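Local coordinates for protein ninB (Enterobacteria phage lambda, PDB 1PC6), which acts in the initiation of phage lambda genetic exchange, with functional similarities to Escherichia coli RecFOR, at the interface of chains A and B. Numbering follows the deposited sequence. Chains: chain A/B, Protein ninB.

The interface of chains A and B. Residues chain A 7-8, 39, 42-43; chain B 31-33.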
loop_
_atom_site.group_PDB
_atom_site.type_symbol
_atom_site.label_atom_id
_atom_site.label_comp_id
_atom_site.label_asym_id
_atom_site.label_seq_id
_atom_site.Cartn_x
_atom_site.Cartn_y
_atom_site.Cartn_z
ATOM N N GLU A 7 11.031 7.729 9.262
ATOM C CA GLU A 7 9.779 7.517 9.955
ATOM C C GLU A 7 9.885 8.429 11.175
ATOM O O GLU A 7 10.817 8.303 11.971
ATOM C CB GLU A 7 9.664 6.062 10.389
ATOM C CG GLU A 7 8.854 5.847 11.640
ATOM C CD GLU A 7 8.827 4.393 12.044
ATOM O OE1 GLU A 7 9.907 3.757 12.060
ATOM O OE2 GLU A 7 7.727 3.889 12.351
ATOM N N ILE A 8 8.955 9.367 11.311
ATOM C CA ILE A 8 8.997 10.276 12.444
ATOM C C ILE A 8 8.314 9.657 13.652
ATOM O O ILE A 8 7.092 9.479 13.679
ATOM C CB ILE A 8 8.335 11.612 12.111
ATOM C CG1 ILE A 8 9.084 12.270 10.955
ATOM C CG2 ILE A 8 8.353 12.514 13.328
ATOM C CD1 ILE A 8 8.455 13.541 10.477
ATOM N N ARG A 39 0.268 7.211 8.442
ATOM C CA ARG A 39 0.452 5.793 8.681
ATOM C C ARG A 39 -0.370 5.331 9.861
ATOM O O ARG A 39 -0.412 5.989 10.901
ATOM C CB ARG A 39 1.924 5.469 8.902
ATOM C CG ARG A 39 2.770 5.634 7.657
ATOM C CD ARG A 39 3.662 4.430 7.455
ATOM N NE ARG A 39 3.243 3.615 6.319
ATOM C CZ ARG A 39 3.791 2.443 6.000
ATOM N NH1 ARG A 39 4.778 1.945 6.736
ATOM N NH2 ARG A 39 3.364 1.770 4.939
ATOM N N SER A 42 2.524 1.013 12.281
ATOM C CA SER A 42 3.946 1.353 12.325
ATOM C C SER A 42 4.726 0.784 11.158
ATOM O O SER A 42 4.280 -0.142 10.496
ATOM C CB SER A 42 4.575 0.834 13.611
ATOM O OG SER A 42 5.988 0.843 13.503
ATOM N N LEU A 43 5.910 1.335 10.924
ATOM C CA LEU A 43 6.780 0.896 9.834
ATOM C C LEU A 43 7.431 -0.437 10.196
ATOM O O LEU A 43 7.689 -1.284 9.336
ATOM C CB LEU A 43 7.872 1.942 9.597
ATOM C CG LEU A 43 8.724 1.839 8.340
ATOM C CD1 LEU A 43 7.869 2.201 7.144
ATOM C CD2 LEU A 43 9.909 2.778 8.441
ATOM N N PRO B 31 2.721 6.939 13.447
ATOM C CA PRO B 31 3.804 7.705 12.815
ATOM C C PRO B 31 3.503 8.332 11.452
ATOM O O PRO B 31 2.546 7.966 10.765
ATOM C CB PRO B 31 4.924 6.678 12.722
ATOM C CG PRO B 31 4.157 5.456 12.316
ATOM C CD PRO B 31 2.932 5.492 13.240
ATOM N N ILE B 32 4.347 9.287 11.081
ATOM C CA ILE B 32 4.247 9.971 9.804
ATOM C C ILE B 32 5.626 9.806 9.170
ATOM O O ILE B 32 6.607 10.345 9.669
ATOM C CB ILE B 32 3.921 11.459 10.001
ATOM C CG1 ILE B 32 2.596 11.589 10.751
ATOM C CG2 ILE B 32 3.868 12.164 8.659
ATOM C CD1 ILE B 32 2.114 13.006 10.939
ATOM N N VAL B 33 5.699 9.036 8.088
ATOM C CA VAL B 33 6.964 8.781 7.405
ATOM C C VAL B 33 7.272 9.764 6.268
ATOM O O VAL B 33 6.428 10.031 5.417
ATOM C CB VAL B 33 6.992 7.338 6.841
ATOM C CG1 VAL B 33 8.277 7.097 6.072
ATOM C CG2 VAL B 33 6.873 6.337 7.977
#
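A:Ile8 and B:Ile32 join strands 4-8 and 32-38 of opposite chains as an antiparallel pair, with A:Glu7 bridged to B:Val33 in the same register. The evidence for this inter-chain sheet edge is a backbone hydrogen bond from A:Ile8 N to B:Ile32 O at 3.0 Å, with an angle of 156° at the hydrogen; its donor sits above the carbonyl plane.

The well-packed part centres on B:Val33, which has 48 Å² hidden by the partner, the largest value among the residues here. Its CG2, set anti to the carbonyl carbon, wedges between two chain A side chains. On one flank it meets A:Glu7 CB at 3.7 Å; on the other, A:Arg39 CD at 3.8 Å. A:Arg39 therefore contributes its aliphatic stem here; its turn at chi2 (-132°) brings CD against the methyl, and the further bend at chi3 (109°) directs the chain beyond CD. B:Pro31, with 44 Å² hidden, continues this layer: its ring carbon CG lies 4.1 Å from A:Arg39 CB and 3.9 Å from the carboxylate oxygen OE2 of A:Glu7.

The margin at A:Ser42 and A:Leu43 is looser, each burying only 8 Å². A:Leu43 CD1 stays 4.3 Å from B:Val33 CG2, a peripheral contact. A weak hydrogen bond from A:Leu43 N to A:Glu7 OE2, 3.4 Å long, links this margin to the strand. Since A:Leu43 begins helix 43-59, the helix start may stabilise negative charge on the carboxylate.

The patch hides 219 Å² and recurs with the chains exchanged about the two-fold axis. It thus extends a sheet across the subunits, a contact that would hold the two copies together if this dimer is the functional form.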